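Local coordinates for Mab-21 domain-containing protein (Tribolium castaneum, PDB 7LT2) that senses double-stranded RNA in the cytoplasm and, in response, joins ATP and GTP into the cyclic dinucleotide 2',3'-cGAMP as an innate immune signal, at residues Pro85-Ser90 with Val96-Asn101; Lys204-Gly209 with Trp240-Gln245; Thr156-Leu159 with Gly164-His167; Lys25-Ser30 with Ile181-Gly186. All blocks are in the same frame, centred on the assembly; numbering follows the deposited sequence.

Contact 1 of 4, residues Pro85-Ser90 with Val96-Asn101; sequences PVLNES and VWLKLN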
loop_
_atom_site.group_PDB
_atom_site.type_symbol
_atom_site.label_atom_id
_atom_site.label_comp_id
_atom_site.label_asym_id
_atom_site.label_seq_id
_atom_site.Cartn_x
_atom_site.Cartn_y
_atom_site.Cartn_z
ATOM N N PRO A 85 -11.173 -8.897 22.247
ATOM C CA PRO A 85 -11.648 -8.470 20.927
ATOM C C PRO A 85 -12.074 -9.672 20.099
ATOM O O PRO A 85 -11.447 -10.732 20.143
ATOM C CB PRO A 85 -10.424 -7.775 20.319
ATOM C CG PRO A 85 -9.260 -8.448 20.975
ATOM C CD PRO A 85 -9.709 -8.767 22.379
ATOM N N VAL A 86 -13.163 -9.505 19.352
ATOM C CA VAL A 86 -13.700 -10.565 18.507
ATOM C C VAL A 86 -13.899 -10.006 17.108
ATOM O O VAL A 86 -14.623 -9.019 16.923
ATOM C CB VAL A 86 -15.014 -11.142 19.051
ATOM C CG1 VAL A 86 -15.613 -12.118 18.044
ATOM C CG2 VAL A 86 -14.768 -11.837 20.380
ATOM N N LEU A 87 -13.268 -10.638 16.128
ATOM C CA LEU A 87 -13.351 -10.225 14.735
ATOM C C LEU A 87 -14.367 -11.110 14.025
ATOM O O LEU A 87 -14.275 -12.341 14.091
ATOM C CB LEU A 87 -11.974 -10.325 14.075
ATOM C CG LEU A 87 -11.716 -9.784 12.668
ATOM C CD1 LEU A 87 -10.239 -9.471 12.520
ATOM C CD2 LEU A 87 -12.142 -10.782 11.605
ATOM N N ASN A 88 -15.336 -10.490 13.357
ATOM C CA ASN A 88 -16.364 -11.233 12.644
ATOM C C ASN A 88 -16.412 -10.794 11.189
ATOM O O ASN A 88 -16.359 -9.598 10.886
ATOM C CB ASN A 88 -17.736 -11.052 13.298
ATOM C CG ASN A 88 -17.838 -11.756 14.643
ATOM O OD1 ASN A 88 -17.456 -12.919 14.779
ATOM N ND2 ASN A 88 -18.347 -11.049 15.647
ATOM N N GLU A 89 -16.510 -11.775 10.296
ATOM C CA GLU A 89 -16.683 -11.490 8.880
ATOM C C GLU A 89 -18.024 -10.805 8.650
ATOM O O GLU A 89 -19.063 -11.291 9.103
ATOM C CB GLU A 89 -16.601 -12.789 8.076
ATOM C CG GLU A 89 -15.308 -13.592 8.278
ATOM C CD GLU A 89 -15.362 -14.547 9.464
ATOM O OE1 GLU A 89 -16.264 -14.401 10.320
ATOM O OE2 GLU A 89 -14.500 -15.451 9.536
ATOM N N SER A 90 -18.003 -9.672 7.947
ATOM C CA SER A 90 -19.208 -8.876 7.760
ATOM C C SER A 90 -20.000 -9.365 6.547
ATOM O O SER A 90 -19.569 -10.247 5.797
ATOM C CB SER A 90 -18.862 -7.395 7.609
ATOM O OG SER A 90 -18.560 -7.072 6.258
ATOM N N VAL A 96 -14.800 -6.555 7.735
ATOM C CA VAL A 96 -15.037 -7.220 9.007
ATOM C C VAL A 96 -15.554 -6.213 10.024
ATOM O O VAL A 96 -15.404 -4.998 9.872
ATOM C CB VAL A 96 -13.764 -7.911 9.544
ATOM C CG1 VAL A 96 -13.249 -8.951 8.546
ATOM C CG2 VAL A 96 -12.689 -6.875 9.849
ATOM N N TRP A 97 -16.177 -6.746 11.071
ATOM C CA TRP A 97 -16.520 -5.994 12.266
ATOM C C TRP A 97 -15.630 -6.452 13.413
ATOM O O TRP A 97 -15.156 -7.592 13.435
ATOM C CB TRP A 97 -17.993 -6.182 12.647
ATOM C CG TRP A 97 -18.961 -5.582 11.677
ATOM C CD1 TRP A 97 -18.667 -4.862 10.559
ATOM C CD2 TRP A 97 -20.393 -5.649 11.746
ATOM N NE1 TRP A 97 -19.825 -4.475 9.927
ATOM C CE2 TRP A 97 -20.897 -4.946 10.635
ATOM C CE3 TRP A 97 -21.295 -6.236 12.640
ATOM C CZ2 TRP A 97 -22.265 -4.814 10.392
ATOM C CZ3 TRP A 97 -22.654 -6.103 12.397
ATOM C CH2 TRP A 97 -23.124 -5.398 11.283
ATOM N N LEU A 98 -15.405 -5.555 14.369
ATOM C CA LEU A 98 -14.555 -5.850 15.516
ATOM C C LEU A 98 -15.247 -5.328 16.764
ATOM O O LEU A 98 -15.493 -4.125 16.879
ATOM C CB LEU A 98 -13.168 -5.216 15.349
ATOM C CG LEU A 98 -11.985 -5.702 16.201
ATOM C CD1 LEU A 98 -12.077 -5.233 17.644
ATOM C CD2 LEU A 98 -11.841 -7.216 16.148
ATOM N N LYS A 99 -15.559 -6.222 17.695
ATOM C CA LYS A 99 -16.182 -5.823 18.946
ATOM C C LYS A 99 -15.363 -6.352 20.113
ATOM O O LYS A 99 -14.598 -7.312 19.987
ATOM C CB LYS A 99 -17.639 -6.313 19.042
ATOM C CG LYS A 99 -17.822 -7.816 18.938
ATOM C CD LYS A 99 -19.272 -8.197 19.221
ATOM C CE LYS A 99 -19.589 -9.606 18.743
ATOM N NZ LYS A 99 -18.767 -10.644 19.425
ATOM N N LEU A 100 -15.509 -5.692 21.253
ATOM C CA LEU A 100 -14.816 -6.078 22.474
ATOM C C LEU A 100 -15.836 -6.656 23.443
ATOM O O LEU A 100 -16.866 -6.028 23.710
ATOM C CB LEU A 100 -14.092 -4.885 23.110
ATOM C CG LEU A 100 -12.843 -4.293 22.444
ATOM C CD1 LEU A 100 -13.168 -3.574 21.139
ATOM C CD2 LEU A 100 -12.131 -3.350 23.405
ATOM N N ASN A 101 -15.556 -7.853 23.959
ATOM C CA ASN A 101 -16.482 -8.522 24.867
ATOM C C ASN A 101 -16.148 -8.334 26.343
ATOM O O ASN A 101 -16.950 -8.742 27.192
ATOM C CB ASN A 101 -16.542 -10.024 24.556
ATOM C CG ASN A 101 -17.373 -10.336 23.322
ATOM O OD1 ASN A 101 -18.226 -9.548 22.917
ATOM N ND2 ASN A 101 -17.131 -11.497 22.726
#
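L87, L98, V96 and P85 form an apolar patch on one side of two paired strands. L98 uses both branches. Its CD2 lies 3.7 Å from L87 CB, and its CD1 lies 4.0 Å from P85 CB. L87 CD2 crosses to V96 CG1 at 3.7 Å. L87 and V96 go on to touch strand 222-225, so this face packs inward. Strands 85-89 and 95-100 make an antiparallel beta hairpin within the Mab-21 nucleotidyltransferase domain. V86 with K99 and N88 with W97 are hydrogen-bonded pairs, two backbone bonds each. The bond from V86 N to K99 O is 2.7 Å long. V86, N88, W97 and K99 point to the other face. There K99 runs alongside V86 and bends at its last torsion (chi4 61°), with NZ 3.7 Å from V86 CG1. Beyond the pairing, S90 CB sits over one face of the W97 indole, 4.1 Å from the centroid of the five-membered ring, a CH-pi contact. R238 makes a cation-pi contact with the same indole. S90 OG bonds to V92 N. At the polar edge E89 turns from the partner strand, and its OE2 accepts hydrogen bonds from the backbone N of I207 and of N208.

Contact 2 of 4, residues Lys204-Gly209 with Trp240-Gln245; sequences KWPING and WSLSFQ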
loop_
_atom_site.group_PDB
_atom_site.type_symbol
_atom_site.label_atom_id
_atom_site.label_comp_id
_atom_site.label_asym_id
_atom_site.label_seq_id
_atom_site.Cartn_x
_atom_site.Cartn_y
_atom_site.Cartn_z
ATOM N N LYS A 204 -6.889 -14.843 15.237
ATOM C CA LYS A 204 -8.038 -14.055 14.819
ATOM C C LYS A 204 -8.219 -14.029 13.307
ATOM O O LYS A 204 -9.138 -13.359 12.824
ATOM C CB LYS A 204 -7.911 -12.621 15.349
ATOM C CG LYS A 204 -7.531 -12.540 16.823
ATOM C CD LYS A 204 -8.483 -13.345 17.693
ATOM C CE LYS A 204 -7.915 -13.545 19.093
ATOM N NZ LYS A 204 -8.807 -14.380 19.942
ATOM N N TRP A 205 -7.376 -14.740 12.564
ATOM C CA TRP A 205 -7.446 -14.730 11.106
ATOM C C TRP A 205 -8.820 -15.214 10.644
ATOM O O TRP A 205 -9.288 -16.264 11.105
ATOM C CB TRP A 205 -6.340 -15.619 10.535
ATOM C CG TRP A 205 -6.144 -15.532 9.042
ATOM C CD1 TRP A 205 -6.935 -16.083 8.077
ATOM C CD2 TRP A 205 -5.064 -14.885 8.354
ATOM N NE1 TRP A 205 -6.427 -15.802 6.830
ATOM C CE2 TRP A 205 -5.280 -15.068 6.973
ATOM C CE3 TRP A 205 -3.942 -14.162 8.771
ATOM C CZ2 TRP A 205 -4.413 -14.557 6.005
ATOM C CZ3 TRP A 205 -3.082 -13.652 7.806
ATOM C CH2 TRP A 205 -3.320 -13.858 6.442
ATOM N N PRO A 206 -9.492 -14.490 9.747
ATOM C CA PRO A 206 -10.860 -14.872 9.358
ATOM C C PRO A 206 -10.879 -16.163 8.552
ATOM O O PRO A 206 -9.998 -16.410 7.723
ATOM C CB PRO A 206 -11.335 -13.679 8.517
ATOM C CG PRO A 206 -10.072 -13.072 7.985
ATOM C CD PRO A 206 -9.047 -13.255 9.078
ATOM N N ILE A 207 -11.900 -16.991 8.795
ATOM C CA ILE A 207 -11.982 -18.284 8.116
ATOM C C ILE A 207 -13.193 -18.370 7.191
ATOM O O ILE A 207 -13.162 -19.091 6.188
ATOM C CB ILE A 207 -11.993 -19.451 9.124
ATOM C CG1 ILE A 207 -13.237 -19.406 10.009
ATOM C CG2 ILE A 207 -10.728 -19.451 9.976
ATOM C CD1 ILE A 207 -13.372 -20.609 10.922
ATOM N N ASN A 208 -14.265 -17.646 7.506
ATOM C CA ASN A 208 -15.525 -17.812 6.777
ATOM C C ASN A 208 -15.427 -17.114 5.426
ATOM O O ASN A 208 -15.707 -15.922 5.295
ATOM C CB ASN A 208 -16.698 -17.274 7.589
ATOM C CG ASN A 208 -18.038 -17.621 6.973
ATOM O OD1 ASN A 208 -18.114 -18.399 6.021
ATOM N ND2 ASN A 208 -19.107 -17.055 7.522
ATOM N N GLY A 209 -15.048 -17.878 4.400
ATOM C CA GLY A 209 -14.917 -17.355 3.057
ATOM C C GLY A 209 -13.589 -16.702 2.747
ATOM O O GLY A 209 -13.456 -16.075 1.690
ATOM N N TRP A 240 -14.588 -2.428 8.633
ATOM C CA TRP A 240 -13.147 -2.280 8.491
ATOM C C TRP A 240 -12.652 -3.138 7.336
ATOM O O TRP A 240 -13.178 -4.230 7.097
ATOM C CB TRP A 240 -12.430 -2.695 9.777
ATOM C CG TRP A 240 -12.667 -1.761 10.908
ATOM C CD1 TRP A 240 -13.817 -1.621 11.628
ATOM C CD2 TRP A 240 -11.733 -0.825 11.456
ATOM N NE1 TRP A 240 -13.660 -0.656 12.591
ATOM C CE2 TRP A 240 -12.389 -0.152 12.511
ATOM C CE3 TRP A 240 -10.410 -0.488 11.160
ATOM C CZ2 TRP A 240 -11.765 0.840 13.267
ATOM C CZ3 TRP A 240 -9.788 0.492 11.917
ATOM C CH2 TRP A 240 -10.469 1.146 12.956
ATOM N N SER A 241 -11.643 -2.643 6.623
ATOM C CA SER A 241 -10.966 -3.420 5.595
ATOM C C SER A 241 -9.863 -4.261 6.223
ATOM O O SER A 241 -9.287 -3.893 7.245
ATOM C CB SER A 241 -10.352 -2.513 4.527
ATOM O OG SER A 241 -11.333 -1.744 3.862
ATOM N N LEU A 242 -9.558 -5.388 5.587
ATOM C CA LEU A 242 -8.444 -6.230 5.992
ATOM C C LEU A 242 -7.214 -5.884 5.170
ATOM O O LEU A 242 -7.311 -5.627 3.966
ATOM C CB LEU A 242 -8.778 -7.710 5.815
ATOM C CG LEU A 242 -9.782 -8.278 6.811
ATOM C CD1 LEU A 242 -10.415 -9.519 6.243
ATOM C CD2 LEU A 242 -9.105 -8.588 8.140
ATOM N N SER A 243 -6.061 -5.867 5.824
ATOM C CA SER A 243 -4.788 -5.725 5.136
ATOM C C SER A 243 -3.977 -6.997 5.340
ATOM O O SER A 243 -3.579 -7.321 6.466
ATOM C CB SER A 243 -4.012 -4.507 5.617
ATOM O OG SER A 243 -2.747 -4.466 4.971
ATOM N N PHE A 244 -3.753 -7.720 4.247
ATOM C CA PHE A 244 -2.824 -8.836 4.202
ATOM C C PHE A 244 -1.574 -8.460 3.410
ATOM O O PHE A 244 -0.924 -9.319 2.805
ATOM C CB PHE A 244 -3.514 -10.067 3.616
ATOM C CG PHE A 244 -4.750 -10.486 4.378
ATOM C CD1 PHE A 244 -4.646 -10.964 5.674
ATOM C CD2 PHE A 244 -6.009 -10.392 3.805
ATOM C CE1 PHE A 244 -5.776 -11.347 6.389
ATOM C CE2 PHE A 244 -7.144 -10.775 4.507
ATOM C CZ PHE A 244 -7.026 -11.254 5.805
ATOM N N GLN A 245 -1.234 -7.165 3.422
ATOM C CA GLN A 245 -0.112 -6.664 2.632
ATOM C C GLN A 245 1.222 -7.232 3.094
ATOM O O GLN A 245 2.155 -7.340 2.292
ATOM C CB GLN A 245 -0.048 -5.140 2.699
ATOM C CG GLN A 245 -1.236 -4.411 2.111
ATOM C CD GLN A 245 -1.164 -2.925 2.398
ATOM O OE1 GLN A 245 -0.584 -2.161 1.624
ATOM N NE2 GLN A 245 -1.737 -2.509 3.529
#
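W205 and F244 meet ring to ring across this contact. The W205 six-membered ring and the F244 ring have centroids 4.5 Å apart, with planes tilted 34°. F244 CE1 stands over one face of the indole, toward its rim. The nearest pair is W205 CH2 and F244 CD1, at 3.3 Å. W205 has CG opposite its backbone N (chi1 -170°), which swings the benzo end of the indole to F244. The pyrrole end is held by a hydrogen bond from NE1 to R211 O. F244 holds CG beside its own N (chi1 -58°) and comes at the indole obliquely. P206 reaches in from the other direction. Its CG lies near the plane of the F244 ring, at the edge, 4.2 Å from CZ. The same CG is 4.0 Å from L242 CD1, where the proline ring and the leucine run alongside in opposite senses. No hydrogen bond joins the two segments. F244 also meets the W325 ring, and L242 packs on V96. Q245 NE2 donates to S243 OG at 2.6 Å, with the hydroxyl in the amide plane of Q245. F244 is the N-cap residue of helix 245-251. This strand-to-helix junction, 241-245, probably lines the GTP pocket of the nucleotidyltransferase, and Q245 probably the ATP site too.

Contact 3 of 4, residues Thr156-Leu159 with Gly164-His167; sequences TCEL and GTFH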
loop_
_atom_site.group_PDB
_atom_site.type_symbol
_atom_site.label_atom_id
_atom_site.label_comp_id
_atom_site.label_asym_id
_atom_site.label_seq_id
_atom_site.Cartn_x
_atom_site.Cartn_y
_atom_site.Cartn_z
ATOM N N THR A 156 5.661 25.128 8.611
ATOM C CA THR A 156 6.503 24.035 8.149
ATOM C C THR A 156 7.302 23.519 9.337
ATOM O O THR A 156 8.067 24.276 9.942
ATOM C CB THR A 156 7.434 24.506 7.031
ATOM O OG1 THR A 156 6.654 24.926 5.903
ATOM C CG2 THR A 156 8.371 23.387 6.613
ATOM N N CYS A 157 7.118 22.244 9.677
ATOM C CA CYS A 157 7.863 21.648 10.779
ATOM C C CYS A 157 9.296 21.368 10.355
ATOM O O CYS A 157 9.555 20.993 9.209
ATOM C CB CYS A 157 7.223 20.340 11.236
ATOM S SG CYS A 157 5.519 20.480 11.698
ATOM N N GLU A 158 10.229 21.534 11.290
ATOM C CA GLU A 158 11.633 21.224 11.043
ATOM C C GLU A 158 12.073 20.117 11.988
ATOM O O GLU A 158 11.985 20.270 13.211
ATOM C CB GLU A 158 12.509 22.464 11.211
ATOM C CG GLU A 158 13.964 22.229 10.830
ATOM C CD GLU A 158 14.738 23.518 10.658
ATOM O OE1 GLU A 158 14.712 24.084 9.533
ATOM O OE2 GLU A 158 15.363 23.965 11.637
ATOM N N LEU A 159 12.538 19.006 11.417
ATOM C CA LEU A 159 13.051 17.872 12.168
ATOM C C LEU A 159 14.461 17.543 11.697
ATOM O O LEU A 159 14.796 17.698 10.518
ATOM C CB LEU A 159 12.165 16.630 12.003
ATOM C CG LEU A 159 10.718 16.664 12.494
ATOM C CD1 LEU A 159 10.112 15.277 12.396
ATOM C CD2 LEU A 159 10.639 17.182 13.920
ATOM N N GLY A 164 20.411 14.564 8.334
ATOM C CA GLY A 164 20.357 15.998 8.119
ATOM C C GLY A 164 19.094 16.648 8.638
ATOM O O GLY A 164 18.502 16.189 9.617
ATOM N N THR A 165 18.680 17.729 7.986
ATOM C CA THR A 165 17.526 18.519 8.391
ATOM C C THR A 165 16.434 18.393 7.342
ATOM O O THR A 165 16.711 18.407 6.138
ATOM C CB THR A 165 17.914 19.987 8.575
ATOM O OG1 THR A 165 18.959 20.078 9.552
ATOM C CG2 THR A 165 16.718 20.811 9.043
ATOM N N PHE A 166 15.193 18.264 7.801
ATOM C CA PHE A 166 14.081 18.002 6.905
ATOM C C PHE A 166 12.900 18.879 7.275
ATOM O O PHE A 166 12.762 19.323 8.419
ATOM C CB PHE A 166 13.717 16.513 6.932
ATOM C CG PHE A 166 14.860 15.646 6.516
ATOM C CD1 PHE A 166 15.112 15.419 5.172
ATOM C CD2 PHE A 166 15.742 15.142 7.456
ATOM C CE1 PHE A 166 16.198 14.668 4.780
ATOM C CE2 PHE A 166 16.825 14.385 7.069
ATOM C CZ PHE A 166 17.054 14.147 5.732
ATOM N N HIS A 167 12.067 19.146 6.275
ATOM C CA HIS A 167 10.889 19.983 6.417
ATOM C C HIS A 167 9.646 19.131 6.231
ATOM O O HIS A 167 9.577 18.305 5.314
ATOM C CB HIS A 167 10.900 21.125 5.397
ATOM C CG HIS A 167 11.859 22.223 5.730
ATOM N ND1 HIS A 167 12.110 23.278 4.879
ATOM C CD2 HIS A 167 12.628 22.431 6.825
ATOM C CE1 HIS A 167 12.993 24.088 5.434
ATOM N NE2 HIS A 167 13.323 23.598 6.616
#
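E158 and H167 sit side by side on one face of an antiparallel beta hairpin, made by strands 156-161 and 164-171 of the nucleotidyltransferase domain. H167 NE2 donates to E158 OE1 at 3.3 Å, with a somewhat bent N-H...O angle of 145°. OE1 takes it on the anti lone pair, away from OE2. Carboxylate and imidazole are nearly coplanar, 9° apart, and the oxygen lies at the ring edge. E158 gets there with CG anti to its backbone N (chi1 -174°) and an extended chain. Its CG also leans on T165 CG2, 3.6 Å away. The backbone N and O of L159 and F166 satisfy each other. L159 N donates to F166 O at 3.0 Å, and F166 N donates to L159 O at 2.8 Å. C157 pairs through its backbone with I168. H167 CA makes a CA-H...O contact with C157 O. The other edge of strand 164-171 is also paired, since H167 bonds to S182 and T165 to S184 through backbone atoms. On the opposite face L159 and F166 both lean on helix 18-42. T156 OG1 bonds to N169 OD1. The other branch of T156, the methyl CG2, rests 3.6 Å from H167 CB.

Contact 4 of 4, residues Lys25-Ser30 with Ile181-Gly186; sequences KQILES and ISHSSG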
loop_
_atom_site.group_PDB
_atom_site.type_symbol
_atom_site.label_atom_id
_atom_site.label_comp_id
_atom_site.label_asym_id
_atom_site.label_seq_id
_atom_site.Cartn_x
_atom_site.Cartn_y
_atom_site.Cartn_z
ATOM N N LYS A 25 14.373 5.558 1.568
ATOM C CA LYS A 25 13.702 4.841 2.649
ATOM C C LYS A 25 14.378 5.100 3.988
ATOM O O LYS A 25 13.698 5.311 4.995
ATOM C CB LYS A 25 13.653 3.341 2.360
ATOM C CG LYS A 25 12.639 2.947 1.287
ATOM C CD LYS A 25 12.593 1.436 1.090
ATOM C CE LYS A 25 11.600 1.050 0.000
ATOM N NZ LYS A 25 11.725 -0.392 -0.365
ATOM N N GLN A 26 15.712 5.085 4.030
ATOM C CA GLN A 26 16.392 5.327 5.303
ATOM C C GLN A 26 16.061 6.713 5.846
ATOM O O GLN A 26 15.832 6.883 7.051
ATOM C CB GLN A 26 17.904 5.167 5.141
ATOM C CG GLN A 26 18.371 3.751 4.835
ATOM C CD GLN A 26 19.851 3.552 5.122
ATOM O OE1 GLN A 26 20.639 3.260 4.227
ATOM N NE2 GLN A 26 20.230 3.714 6.380
ATOM N N ILE A 27 16.040 7.716 4.969
ATOM C CA ILE A 27 15.714 9.075 5.386
ATOM C C ILE A 27 14.276 9.152 5.879
ATOM O O ILE A 27 14.000 9.671 6.966
ATOM C CB ILE A 27 15.945 10.058 4.227
ATOM C CG1 ILE A 27 17.440 10.221 3.950
ATOM C CG2 ILE A 27 15.255 11.389 4.522
ATOM C CD1 ILE A 27 17.724 10.961 2.654
ATOM N N LEU A 28 13.338 8.661 5.065
ATOM C CA LEU A 28 11.923 8.756 5.404
ATOM C C LEU A 28 11.605 8.000 6.687
ATOM O O LEU A 28 10.833 8.479 7.522
ATOM C CB LEU A 28 11.078 8.222 4.247
ATOM C CG LEU A 28 11.058 9.090 2.988
ATOM C CD1 LEU A 28 10.548 8.297 1.793
ATOM C CD2 LEU A 28 10.204 10.331 3.216
ATOM N N GLU A 29 12.185 6.812 6.857
ATOM C CA GLU A 29 11.894 6.031 8.054
ATOM C C GLU A 29 12.433 6.706 9.306
ATOM O O GLU A 29 11.836 6.580 10.384
ATOM C CB GLU A 29 12.459 4.620 7.894
ATOM C CG GLU A 29 11.725 3.812 6.822
ATOM C CD GLU A 29 12.474 2.564 6.403
ATOM O OE1 GLU A 29 13.417 2.174 7.122
ATOM O OE2 GLU A 29 12.117 1.976 5.359
ATOM N N SER A 30 13.532 7.448 9.182
ATOM C CA SER A 30 14.081 8.152 10.336
ATOM C C SER A 30 13.240 9.375 10.691
ATOM O O SER A 30 12.966 9.628 11.872
ATOM C CB SER A 30 15.534 8.549 10.064
ATOM O OG SER A 30 16.134 9.115 11.219
ATOM N N ILE A 181 7.147 15.359 3.065
ATOM C CA ILE A 181 8.496 15.390 3.623
ATOM C C ILE A 181 9.466 15.857 2.547
ATOM O O ILE A 181 9.503 15.291 1.447
ATOM C CB ILE A 181 8.897 14.015 4.185
ATOM C CG1 ILE A 181 7.916 13.605 5.291
ATOM C CG2 ILE A 181 10.331 14.053 4.717
ATOM C CD1 ILE A 181 8.096 12.190 5.802
ATOM N N SER A 182 10.247 16.888 2.863
ATOM C CA SER A 182 11.219 17.463 1.941
ATOM C C SER A 182 12.562 17.637 2.638
ATOM O O SER A 182 12.643 17.729 3.865
ATOM C CB SER A 182 10.757 18.829 1.407
ATOM O OG SER A 182 9.513 18.745 0.733
ATOM N N HIS A 183 13.626 17.686 1.839
ATOM C CA HIS A 183 14.901 18.169 2.353
ATOM C C HIS A 183 14.759 19.629 2.771
ATOM O O HIS A 183 13.984 20.388 2.182
ATOM C CB HIS A 183 15.996 18.042 1.289
ATOM C CG HIS A 183 16.291 16.631 0.889
ATOM N ND1 HIS A 183 17.166 15.829 1.586
ATOM C CD2 HIS A 183 15.828 15.880 -0.138
ATOM C CE1 HIS A 183 17.224 14.639 1.012
ATOM N NE2 HIS A 183 16.422 14.646 -0.038
ATOM N N SER A 184 15.513 20.026 3.803
ATOM C CA SER A 184 15.514 21.434 4.192
ATOM C C SER A 184 16.027 22.331 3.073
ATOM O O SER A 184 15.719 23.529 3.063
ATOM C CB SER A 184 16.352 21.647 5.456
ATOM O OG SER A 184 17.731 21.445 5.196
ATOM N N SER A 185 16.789 21.780 2.130
ATOM C CA SER A 185 17.256 22.544 0.981
ATOM C C SER A 185 16.173 22.765 -0.068
ATOM O O SER A 185 16.415 23.498 -1.033
ATOM C CB SER A 185 18.468 21.851 0.344
ATOM O OG SER A 185 18.261 20.458 0.204
ATOM N N GLY A 186 14.998 22.155 0.086
ATOM C CA GLY A 186 13.846 22.431 -0.757
ATOM C C GLY A 186 13.330 21.252 -1.559
ATOM O O GLY A 186 12.158 21.266 -1.966
#
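The helix backbone at I27 and L28 passes strand residues H183 and I181, with CA atoms of L28 and I181 7.7 Å apart and those of I27 and H183 9.6 Å apart. This is a helix packed on a beta sheet. Helix 18-42 is a long helix near the start of the chain, probably the counterpart of the spine helix of cGAS. It lies against strand 177-183 of the nucleotidyltransferase sheet. All four touching residues are buried, and no hydrogen bond crosses between the segments. L28 and I181 make the closer of the two side-chain meetings. One branch of L28, CD2, drops onto I181, 3.8 Å from CD1 and 4.0 Å from CG2, so it rests between the two arms of the isoleucine. L28 also packs on I189 and M190 of the next strand, and I181 on V31 and L32 of the helix. F71, which probably binds ATP, lies close to L28, with side chains about 4 Å apart at their nearest atoms. I27 points toward the strand. F166 lies beside it, and its ring also meets that of H183. After H183 the chain leaves the sheet in a type I turn, closed by G186 N on H183 O at 2.9 Å. H183 keeps CG beside its own N (chi1 -64°), which brings the imidazole out to the helix. I27 crosses it at about a right angle, with CD1 4.1 Å from H183 CE1.

Of the four contacts, contact 4 opens first, on helix 18-42. It closes only at 181-186, after about 150 residues, and ties that helix to the sheet. Two short hairpins lie within this span, contact 1 first and contact 3 later, one after the other. Contact 2 opens after contact 4 has closed, so no loops cross. It closes a loop of 30 residues between 204-209 and 240-245. In space the contacts form two groups, both reaching the same mixed sheet. Contacts 3 and 4 have centres 8 Å apart and share the pairing of strands 164-171 and 177-183. Contacts 1 and 2 have centres 11 Å apart and meet through strands 95-100 and 240-243.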